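Local coordinates for CT021 (Chlamydia trachomatis serovar L2, PDB 6UXD), which is of unknown function but belongs to the LolA/LolB clan, named for lipoprotein-handling proteins, so a related lipid-binding role is conceivable, at residues G19-V23 with R180-P184; F33-Q37 with A208-L214; P88-F92 with P107-V112; K169-Y174 with W186-P192. All blocks are in the same frame, centred on the assembly; numbering follows the deposited sequence.

All four contacts belong to one strongly curved antiparallel sheet. Interaction 1 is buried near the middle of the chain, whereas 2 and 3 lie toward the surface and 4 is partly buried. Interactions 1 and 2 touch through neighbouring strands 21-26 and 29-38, where Ala22 O lies 2.9 Å from Phe33 N. Interaction 1 also meets interaction 4: Pro184 packs on Ile173, and residues 180-184 belong to the loop joining the two strands of 4. Interactions 2 and 4 lie on opposite sides of the chain's centre. The chemistry varies accordingly: salt bridge and aromatic packing in 1, an arginine-to-carbonyl bond in 2, purely apolar contact in 3, backbone pairing in 4.

Interaction 1 (G19-V23 with R180-P184); sequences GDYAV and RLAFP
This is a buried loop-on-strand contact, in which the loop between strands 170-176 and 186-189 crosses the start of strand 21-26. Residues 21-23 are extended; 180-184 is irregular, and the touching parts run 37° apart, with CA atoms 8.2 Å apart at Asp20-Leu181 and 6.6 Å at Ala22-Phe183. Asp20 (chi1 m) points across to Arg180, whose chain (t, p, t) brings its guanidinium edge-on: NH1 to OD2 is 2.9 Å, a salt bridge, and NH2 to OD1 a weaker 3.3 Å. A water accepts from Ala182 N at 2.9 Å and lies 3.0 Å from Asp20 OD2. Phe183 (chi1 m) sets its ring against Ala22, so that Ala22 CB sits over one face in a CH-pi contact, 3.9 Å from the centroid; the ring also reaches Phe33 and Ile35 of strand 29-38. With Arg17 N and His205 ND1 bonded to its carboxylate too, buried Asp20 has its charge well compensated, while the Phe183 ring and Ala22 add an apolar contact beside it.

Interaction 2 (F33-Q37 with A208-L214); sequences FLIRQ and ASSYPAL
The C-terminal tail, bent by an ST turn at Ser209, receives Arg36 of strand 29-38, whose guanidinium bonds to a tail carbonyl. Residues 33-37 are the later part of that strand; 208-214 is an irregular segment following strand 196-204, and the backbones come closest where Arg36 CA lies 7.2 Å from Ser209 CA. The strand backbone is extended except at Arg36, where psi falls to -32°. Arg36 (m, t, p) reaches out from the strand and gives NH1 to Pro212 O at 3.1 Å, in the plane of the guanidinium; Trp99 NE1 donates to the same carbonyl. Ser209 OG lies over one guanidinium face and Leu214 CD2 over the opposite one, the latter 3.8 Å from Arg36 CZ, so the planar group is sandwiched within the curve of the tail. Ser209 (chi1 t) accepts Tyr211 N at OG, 2.9 Å, which makes the ST turn, and the same hydroxyl is hydrogen-bonded to Glu46 of strand 43-50. Van der Waals contacts flank the polar centre: Leu34 CD2 (t, p) meets Ser209 CA at 3.5 Å, and Leu214 CD1 (m, t) approaches Gln37 CD at 3.5 Å. Tyr211 OH is hydrogen-bonded to Lys77 NZ. What results is a coil segment laid across the face of an antiparallel sheet, its bend set by an ST turn and held to the strand by the Arg36 side chain.

Interaction 3 (P88-F92 with P107-V112); sequences PLMIF and PLPFFV
Pro88 leads into the strand in an extended conformation (psi 150°), and Leu89 is the first residue to meet helix 108-116. Its side chain (t, p) points at the helix, with CD2 3.9 Å from both Phe111 CB and Val112 CG2, and its CA lies 6.9 Å from that of Val112. Met90 opens the strand proper and points away, leaving the helix to its neighbours on either side. Ile91 (m, t) then faces the helix again and fills the centre of the contact: CD1 lies 3.5 Å from Leu108 CD1 and 3.7 Å from Phe111 CD2, and its CA is 6.9 Å from that of Leu108. Phe92 packs on Trp99 and Pro101 of strand 98-101. On the other side, Leu108 (t, p) and Phe111 (chi1 m) present one side of the first helical turn, which is closed by Phe111 N to Pro107 O at 3.2 Å and Val112 N to Leu108 O at 3.3 Å. No hydrogen bond crosses between the segments. Phe111 also reaches Leu82 and Pro107 touches Tyr80, both on strand 79-84, so with the Ile91 contacts the helix start covers two adjacent strands: a short helix packed by an apolar side on a curved antiparallel sheet, consistent with the LolA/LolB-type fold its clan suggests.

Interaction 4 (K169-Y174 with W186-P192); sequences KNILIY and WTSIDTP. Unlike the reference sequence in segment 186-192: Asp190 (reference Glu).
Four backbone hydrogen bonds join these segments: Leu172 N to Ser188 O and Ser188 N to Leu172 O, both 2.9 Å, Tyr174 N to Trp186 O at 3.0 Å, and Asp190 N to Asn170 O at 3.1 Å. They build an antiparallel ladder with axes 4.8 Å apart and N-to-C directions at 170°. Leu172-Ser188 is a hydrogen-bonded pair, CA atoms 5.2 Å apart; Ile171-Ile189 and Ile173-Thr187 are non-hydrogen-bonded pairs, Ile171 CA lying 4.5 Å from Ile189 CA and Ile173 CA 4.6 Å from Thr187 CA. Between the bonds run CA-H...O contacts, such as Ile171 CA to Ser188 O at 3.4 Å. Ile171, Ile173, Thr187 and Ile189 share one face, where Ile171 CG1 (chi1 m) meets Ile189 CD1 (chi1 t) at 3.6 Å and Ile173 CG2 nears Thr187 OG1 at 3.7 Å. The other face carries Leu172, Ser188, Tyr174 and Trp186; Tyr174 (m) and Trp186 (t) approach obliquely, CD1 to CD1 3.7 Å, and Tyr174 OH bonds to His125 N. Beyond the ladder, Lys169 lies along the 190-192 backbone, its CB 3.2 Å from Asp190 O. Asp190 replaces the reference Glu. Strand 170-176 pairs on its other edge with strand 152-158, and strand 186-189 with strand 196-204, so this hairpin sits inside the sheet, with Ile173 also touching Leu119 of strand 118-122.

Interaction 1 (G19-V23 with R180-P184)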
# COMPACT_ATOMS: atom_id res chain seq x y z
N GLY A 19 -2.89 4.63 -12.63
CA GLY A 19 -3.30 5.88 -12.06
C GLY A 19 -3.92 5.76 -10.67
O GLY A 19 -4.05 6.78 -9.99
N ASP A 20 -4.34 4.57 -10.26
CA ASP A 20 -4.86 4.38 -8.91
C ASP A 20 -3.74 4.53 -7.89
O ASP A 20 -2.63 4.05 -8.10
CB ASP A 20 -5.50 3.00 -8.77
CG ASP A 20 -6.79 2.89 -9.53
OD1 ASP A 20 -7.22 3.92 -10.09
OD2 ASP A 20 -7.36 1.78 -9.58
N TYR A 21 -4.04 5.21 -6.78
CA TYR A 21 -3.03 5.47 -5.77
C TYR A 21 -3.66 5.42 -4.38
O TYR A 21 -4.89 5.42 -4.23
CB TYR A 21 -2.35 6.81 -5.99
CG TYR A 21 -3.17 7.99 -5.55
CD1 TYR A 21 -2.98 8.57 -4.31
CD2 TYR A 21 -4.15 8.49 -6.37
CE1 TYR A 21 -3.76 9.66 -3.90
CE2 TYR A 21 -4.92 9.55 -5.99
CZ TYR A 21 -4.73 10.14 -4.76
OH TYR A 21 -5.52 11.21 -4.41
N ALA A 22 -2.80 5.34 -3.37
CA ALA A 22 -3.24 5.43 -1.97
C ALA A 22 -2.06 5.82 -1.09
O ALA A 22 -0.90 5.49 -1.38
CB ALA A 22 -3.85 4.11 -1.51
N VAL A 23 -2.35 6.56 -0.02
CA VAL A 23 -1.33 7.04 0.92
C VAL A 23 -1.62 6.38 2.26
O VAL A 23 -2.71 6.55 2.83
CB VAL A 23 -1.32 8.57 1.05
CG1 VAL A 23 -0.25 9.03 2.03
CG2 VAL A 23 -1.08 9.22 -0.32
N ARG A 180 -13.99 -0.64 -7.21
CA ARG A 180 -13.15 0.30 -7.93
C ARG A 180 -12.08 0.88 -7.02
O ARG A 180 -11.07 1.39 -7.52
CB ARG A 180 -14.05 1.37 -8.54
CG ARG A 180 -13.34 2.37 -9.36
CD ARG A 180 -12.94 1.81 -10.71
NE ARG A 180 -12.05 2.78 -11.35
CZ ARG A 180 -10.74 2.82 -11.18
NH1 ARG A 180 -10.12 1.91 -10.40
NH2 ARG A 180 -10.04 3.76 -11.80
N LEU A 181 -12.25 0.80 -5.70
CA LEU A 181 -11.26 1.29 -4.75
C LEU A 181 -10.53 0.06 -4.20
O LEU A 181 -11.00 -0.56 -3.24
CB LEU A 181 -11.91 2.09 -3.63
CG LEU A 181 -12.49 3.45 -4.01
CD1 LEU A 181 -13.22 4.06 -2.79
CD2 LEU A 181 -11.40 4.39 -4.52
N ALA A 182 -9.37 -0.25 -4.78
CA ALA A 182 -8.74 -1.55 -4.57
C ALA A 182 -7.77 -1.56 -3.39
O ALA A 182 -7.48 -2.64 -2.87
CB ALA A 182 -8.02 -1.99 -5.84
N PHE A 183 -7.28 -0.40 -2.96
CA PHE A 183 -6.38 -0.36 -1.82
C PHE A 183 -7.14 -0.44 -0.49
O PHE A 183 -8.30 -0.05 -0.40
CB PHE A 183 -5.56 0.92 -1.82
CG PHE A 183 -4.51 0.96 -2.88
CD1 PHE A 183 -3.29 0.35 -2.68
CD2 PHE A 183 -4.74 1.65 -4.06
CE1 PHE A 183 -2.30 0.42 -3.64
CE2 PHE A 183 -3.77 1.72 -5.02
CZ PHE A 183 -2.53 1.10 -4.82
N PRO A 184 -6.49 -0.94 0.55
CA PRO A 184 -7.16 -1.05 1.84
C PRO A 184 -7.49 0.31 2.43
O PRO A 184 -6.82 1.31 2.17
CB PRO A 184 -6.15 -1.81 2.70
CG PRO A 184 -4.84 -1.57 2.05
CD PRO A 184 -5.10 -1.43 0.59
O HOH W 1 -7.88 1.42 -6.67

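Interaction 2 (F33-Q37 with A208-L214)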
# COMPACT_ATOMS: atom_id res chain seq x y z
N PHE A 33 1.59 4.77 -2.63
CA PHE A 33 1.51 3.66 -3.56
C PHE A 33 0.83 4.11 -4.85
O PHE A 33 -0.22 4.73 -4.80
CB PHE A 33 0.71 2.49 -2.98
CG PHE A 33 1.36 1.83 -1.80
CD1 PHE A 33 1.35 2.44 -0.55
CD2 PHE A 33 1.96 0.59 -1.93
CE1 PHE A 33 1.94 1.82 0.54
CE2 PHE A 33 2.55 -0.03 -0.85
CZ PHE A 33 2.54 0.59 0.39
N LEU A 34 1.42 3.75 -5.99
CA LEU A 34 0.91 4.16 -7.29
C LEU A 34 0.95 2.99 -8.26
O LEU A 34 2.00 2.35 -8.40
CB LEU A 34 1.71 5.33 -7.86
CG LEU A 34 1.45 5.69 -9.33
CD1 LEU A 34 -0.01 6.09 -9.53
CD2 LEU A 34 2.37 6.82 -9.79
N ILE A 35 -0.17 2.71 -8.91
CA ILE A 35 -0.23 1.70 -9.96
C ILE A 35 0.17 2.37 -11.26
O ILE A 35 -0.50 3.31 -11.71
CB ILE A 35 -1.64 1.10 -10.08
CG1 ILE A 35 -2.15 0.52 -8.76
CG2 ILE A 35 -1.67 0.12 -11.24
CD1 ILE A 35 -1.31 -0.61 -8.18
N ARG A 36 1.24 1.90 -11.89
CA ARG A 36 1.76 2.61 -13.06
C ARG A 36 1.40 1.98 -14.39
O ARG A 36 1.21 2.70 -15.37
CB ARG A 36 3.28 2.74 -12.97
CG ARG A 36 3.63 3.64 -11.86
CD ARG A 36 5.02 4.12 -11.98
NE ARG A 36 5.27 4.72 -13.27
CZ ARG A 36 6.44 5.24 -13.60
NH1 ARG A 36 7.43 5.21 -12.73
NH2 ARG A 36 6.61 5.78 -14.80
N GLN A 37 1.29 0.67 -14.44
CA GLN A 37 1.06 -0.00 -15.70
C GLN A 37 0.54 -1.38 -15.38
O GLN A 37 1.01 -2.00 -14.43
CB GLN A 37 2.36 -0.07 -16.51
CG GLN A 37 2.22 -0.71 -17.85
CD GLN A 37 3.48 -0.50 -18.66
OE1 GLN A 37 3.71 0.59 -19.21
NE2 GLN A 37 4.33 -1.52 -18.70
N ALA A 208 -0.36 10.51 -11.79
CA ALA A 208 0.74 10.31 -12.71
C ALA A 208 2.04 10.27 -11.93
O ALA A 208 2.22 11.01 -10.96
CB ALA A 208 0.80 11.41 -13.78
N SER A 209 2.94 9.37 -12.32
CA SER A 209 4.19 9.24 -11.59
C SER A 209 5.06 10.48 -11.80
O SER A 209 5.08 11.06 -12.89
CB SER A 209 4.97 8.01 -12.04
OG SER A 209 6.27 8.06 -11.47
N SER A 210 5.78 10.85 -10.75
CA SER A 210 6.80 11.89 -10.83
C SER A 210 8.20 11.33 -11.07
O SER A 210 9.16 12.10 -11.18
CB SER A 210 6.79 12.71 -9.54
OG SER A 210 7.17 11.94 -8.41
N TYR A 211 8.35 10.02 -11.20
CA TYR A 211 9.64 9.36 -11.26
C TYR A 211 9.97 8.91 -12.68
O TYR A 211 9.13 9.01 -13.58
CB TYR A 211 9.65 8.17 -10.30
CG TYR A 211 9.51 8.59 -8.86
CD1 TYR A 211 10.49 9.34 -8.24
CD2 TYR A 211 8.39 8.23 -8.11
CE1 TYR A 211 10.37 9.72 -6.92
CE2 TYR A 211 8.26 8.61 -6.80
CZ TYR A 211 9.25 9.35 -6.20
OH TYR A 211 9.13 9.74 -4.88
N PRO A 212 11.19 8.41 -12.92
CA PRO A 212 11.54 8.01 -14.29
C PRO A 212 10.65 6.89 -14.81
O PRO A 212 10.02 6.14 -14.06
CB PRO A 212 13.00 7.52 -14.16
CG PRO A 212 13.51 8.14 -12.90
CD PRO A 212 12.33 8.27 -11.99
N ALA A 213 10.62 6.81 -16.13
CA ALA A 213 9.84 5.80 -16.83
C ALA A 213 10.25 4.40 -16.42
O ALA A 213 11.34 4.16 -15.88
CB ALA A 213 10.01 5.94 -18.34
N LEU A 214 9.37 3.46 -16.73
CA LEU A 214 9.55 2.08 -16.34
C LEU A 214 10.76 1.46 -17.04
O LEU A 214 11.13 1.87 -18.15
CB LEU A 214 8.30 1.29 -16.69
CG LEU A 214 7.02 1.69 -15.94
CD1 LEU A 214 5.88 0.77 -16.40
CD2 LEU A 214 7.23 1.61 -14.43

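Interaction 3 (P88-F92 with P107-V112)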
# COMPACT_ATOMS: atom_id res chain seq x y z
N PRO A 88 8.25 -14.72 -10.06
CA PRO A 88 8.58 -14.17 -8.74
C PRO A 88 8.69 -12.65 -8.80
O PRO A 88 9.03 -12.06 -9.83
CB PRO A 88 9.91 -14.83 -8.40
CG PRO A 88 9.89 -16.11 -9.19
CD PRO A 88 9.23 -15.73 -10.48
N LEU A 89 8.38 -12.04 -7.67
CA LEU A 89 8.39 -10.59 -7.57
C LEU A 89 9.77 -10.04 -7.88
O LEU A 89 10.79 -10.57 -7.43
CB LEU A 89 7.96 -10.15 -6.17
CG LEU A 89 7.86 -8.64 -5.99
CD1 LEU A 89 6.64 -8.12 -6.73
CD2 LEU A 89 7.83 -8.25 -4.51
N MET A 90 9.81 -8.96 -8.65
CA MET A 90 11.05 -8.25 -8.92
C MET A 90 10.91 -6.83 -8.41
O MET A 90 9.90 -6.16 -8.68
CB MET A 90 11.39 -8.28 -10.41
CG MET A 90 12.59 -7.43 -10.78
SD MET A 90 13.23 -7.78 -12.45
CE MET A 90 11.75 -8.24 -13.31
N ILE A 91 11.91 -6.38 -7.65
CA ILE A 91 11.89 -5.07 -7.02
C ILE A 91 13.07 -4.27 -7.54
O ILE A 91 14.17 -4.81 -7.71
CB ILE A 91 11.98 -5.18 -5.48
CG1 ILE A 91 10.82 -6.02 -4.94
CG2 ILE A 91 11.99 -3.80 -4.87
CD1 ILE A 91 10.82 -6.08 -3.42
N PHE A 92 12.85 -2.98 -7.74
CA PHE A 92 13.89 -2.04 -8.10
C PHE A 92 13.88 -0.91 -7.09
O PHE A 92 12.84 -0.60 -6.51
CB PHE A 92 13.69 -1.46 -9.49
CG PHE A 92 13.51 -2.49 -10.57
CD1 PHE A 92 12.30 -3.13 -10.76
CD2 PHE A 92 14.56 -2.78 -11.43
CE1 PHE A 92 12.13 -4.06 -11.76
CE2 PHE A 92 14.40 -3.70 -12.44
CZ PHE A 92 13.18 -4.35 -12.61
N PRO A 107 14.18 -5.18 1.67
CA PRO A 107 12.71 -5.26 1.76
C PRO A 107 12.07 -6.36 0.92
O PRO A 107 10.84 -6.50 0.98
CB PRO A 107 12.28 -3.88 1.25
CG PRO A 107 13.29 -3.55 0.21
CD PRO A 107 14.60 -4.14 0.71
N LEU A 108 12.85 -7.12 0.16
CA LEU A 108 12.26 -8.05 -0.81
C LEU A 108 11.37 -9.10 -0.16
O LEU A 108 10.22 -9.26 -0.60
CB LEU A 108 13.38 -8.71 -1.62
CG LEU A 108 13.03 -9.85 -2.59
CD1 LEU A 108 12.02 -9.41 -3.64
CD2 LEU A 108 14.31 -10.37 -3.26
N PRO A 109 11.80 -9.85 0.86
CA PRO A 109 10.92 -10.89 1.41
C PRO A 109 9.69 -10.34 2.13
O PRO A 109 8.63 -10.97 2.09
CB PRO A 109 11.84 -11.68 2.36
CG PRO A 109 12.94 -10.73 2.70
CD PRO A 109 13.12 -9.83 1.52
N PHE A 110 9.81 -9.19 2.79
CA PHE A 110 8.66 -8.55 3.42
C PHE A 110 7.54 -8.29 2.41
O PHE A 110 6.37 -8.61 2.66
CB PHE A 110 9.12 -7.25 4.09
CG PHE A 110 8.06 -6.52 4.84
CD1 PHE A 110 7.59 -6.99 6.06
CD2 PHE A 110 7.56 -5.32 4.35
CE1 PHE A 110 6.62 -6.29 6.76
CE2 PHE A 110 6.59 -4.62 5.05
CZ PHE A 110 6.12 -5.11 6.26
N PHE A 111 7.88 -7.72 1.26
CA PHE A 111 6.88 -7.46 0.23
C PHE A 111 6.21 -8.76 -0.24
O PHE A 111 4.99 -8.82 -0.38
CB PHE A 111 7.52 -6.73 -0.96
CG PHE A 111 7.59 -5.23 -0.79
CD1 PHE A 111 6.43 -4.46 -0.68
CD2 PHE A 111 8.82 -4.58 -0.75
CE1 PHE A 111 6.50 -3.09 -0.53
CE2 PHE A 111 8.89 -3.20 -0.61
CZ PHE A 111 7.74 -2.46 -0.49
N VAL A 112 7.00 -9.80 -0.50
CA VAL A 112 6.41 -11.05 -0.98
C VAL A 112 5.45 -11.61 0.06
O VAL A 112 4.39 -12.15 -0.28
CB VAL A 112 7.51 -12.07 -1.35
CG1 VAL A 112 6.88 -13.44 -1.67
CG2 VAL A 112 8.33 -11.58 -2.53

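Interaction 4 (K169-Y174 with W186-P192)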
# COMPACT_ATOMS: atom_id res chain seq x y z
N LYS A 169 0.72 -13.75 13.64
CA LYS A 169 -0.21 -12.78 14.22
C LYS A 169 -1.41 -12.51 13.31
O LYS A 169 -1.31 -12.51 12.08
CB LYS A 169 0.52 -11.48 14.52
CG LYS A 169 1.48 -11.59 15.71
CD LYS A 169 0.75 -12.13 16.93
CE LYS A 169 1.43 -11.78 18.23
NZ LYS A 169 0.54 -12.10 19.38
N ASN A 170 -2.57 -12.27 13.94
CA ASN A 170 -3.81 -12.06 13.20
C ASN A 170 -3.87 -10.65 12.62
O ASN A 170 -3.38 -9.68 13.21
CB ASN A 170 -5.02 -12.32 14.11
CG ASN A 170 -5.13 -13.77 14.54
OD1 ASN A 170 -5.22 -14.07 15.73
ND2 ASN A 170 -5.13 -14.67 13.57
N ILE A 171 -4.46 -10.54 11.44
CA ILE A 171 -4.56 -9.29 10.69
C ILE A 171 -6.02 -9.09 10.30
O ILE A 171 -6.73 -10.04 9.95
CB ILE A 171 -3.68 -9.30 9.43
CG1 ILE A 171 -2.23 -9.63 9.80
CG2 ILE A 171 -3.72 -7.94 8.74
CD1 ILE A 171 -1.34 -9.80 8.60
N LEU A 172 -6.48 -7.85 10.37
CA LEU A 172 -7.82 -7.51 9.92
C LEU A 172 -7.69 -6.33 8.96
O LEU A 172 -7.11 -5.29 9.32
CB LEU A 172 -8.73 -7.22 11.11
CG LEU A 172 -10.24 -7.39 10.90
CD1 LEU A 172 -10.64 -8.66 10.17
CD2 LEU A 172 -10.92 -7.33 12.26
N ILE A 173 -8.19 -6.51 7.74
CA ILE A 173 -8.01 -5.54 6.66
C ILE A 173 -9.40 -5.14 6.17
O ILE A 173 -10.24 -6.01 5.92
CB ILE A 173 -7.17 -6.11 5.50
CG1 ILE A 173 -5.94 -6.82 6.05
CG2 ILE A 173 -6.74 -4.99 4.56
CD1 ILE A 173 -4.87 -7.15 5.02
N TYR A 174 -9.61 -3.84 5.98
CA TYR A 174 -10.90 -3.34 5.54
C TYR A 174 -10.76 -2.78 4.13
O TYR A 174 -9.82 -2.04 3.83
CB TYR A 174 -11.44 -2.27 6.51
CG TYR A 174 -11.65 -2.77 7.93
CD1 TYR A 174 -10.58 -2.92 8.80
CD2 TYR A 174 -12.91 -3.10 8.38
CE1 TYR A 174 -10.78 -3.39 10.11
CE2 TYR A 174 -13.12 -3.56 9.68
CZ TYR A 174 -12.05 -3.71 10.53
OH TYR A 174 -12.32 -4.18 11.79
N TRP A 186 -7.89 0.45 5.89
CA TRP A 186 -7.52 0.34 7.29
C TRP A 186 -6.96 -1.06 7.53
O TRP A 186 -7.55 -2.04 7.09
CB TRP A 186 -8.74 0.61 8.15
CG TRP A 186 -8.56 0.67 9.64
CD1 TRP A 186 -8.61 -0.37 10.52
CD2 TRP A 186 -8.39 1.85 10.41
NE1 TRP A 186 -8.46 0.10 11.81
CE2 TRP A 186 -8.31 1.46 11.76
CE3 TRP A 186 -8.26 3.20 10.08
CZ2 TRP A 186 -8.12 2.39 12.79
CZ3 TRP A 186 -8.07 4.11 11.10
CH2 TRP A 186 -8.01 3.71 12.43
N THR A 187 -5.82 -1.15 8.20
CA THR A 187 -5.22 -2.44 8.51
C THR A 187 -4.82 -2.47 9.98
O THR A 187 -4.14 -1.56 10.46
CB THR A 187 -4.01 -2.69 7.62
OG1 THR A 187 -4.42 -2.60 6.25
CG2 THR A 187 -3.42 -4.08 7.88
N SER A 188 -5.23 -3.52 10.68
CA SER A 188 -4.96 -3.70 12.09
C SER A 188 -4.27 -5.04 12.28
O SER A 188 -4.77 -6.06 11.80
CB SER A 188 -6.26 -3.62 12.90
OG SER A 188 -6.05 -3.96 14.27
N ILE A 189 -3.12 -5.04 12.96
CA ILE A 189 -2.36 -6.27 13.16
C ILE A 189 -1.98 -6.42 14.63
O ILE A 189 -1.43 -5.49 15.23
CB ILE A 189 -1.10 -6.33 12.27
CG1 ILE A 189 -0.32 -7.61 12.56
CG2 ILE A 189 -0.23 -5.14 12.47
CD1 ILE A 189 0.55 -8.10 11.41
N ASP A 190 -2.30 -7.58 15.20
CA ASP A 190 -1.78 -7.98 16.50
C ASP A 190 -0.25 -8.00 16.48
O ASP A 190 0.36 -8.49 15.52
CB ASP A 190 -2.26 -9.38 16.89
CG ASP A 190 -3.76 -9.46 17.14
OD1 ASP A 190 -4.44 -8.42 17.04
OD2 ASP A 190 -4.25 -10.59 17.43
N THR A 191 0.36 -7.49 17.54
CA THR A 191 1.78 -7.73 17.77
C THR A 191 2.02 -7.92 19.26
O THR A 191 1.09 -7.79 20.07
CB THR A 191 2.66 -6.59 17.24
OG1 THR A 191 2.68 -5.52 18.20
CG2 THR A 191 2.14 -6.08 15.89
N PRO A 192 3.25 -8.27 19.67
CA PRO A 192 3.54 -8.36 21.11
C PRO A 192 3.50 -7.01 21.82
O PRO A 192 3.10 -6.95 22.99
CB PRO A 192 4.94 -8.99 21.14
CG PRO A 192 5.06 -9.72 19.83
CD PRO A 192 4.32 -8.87 18.85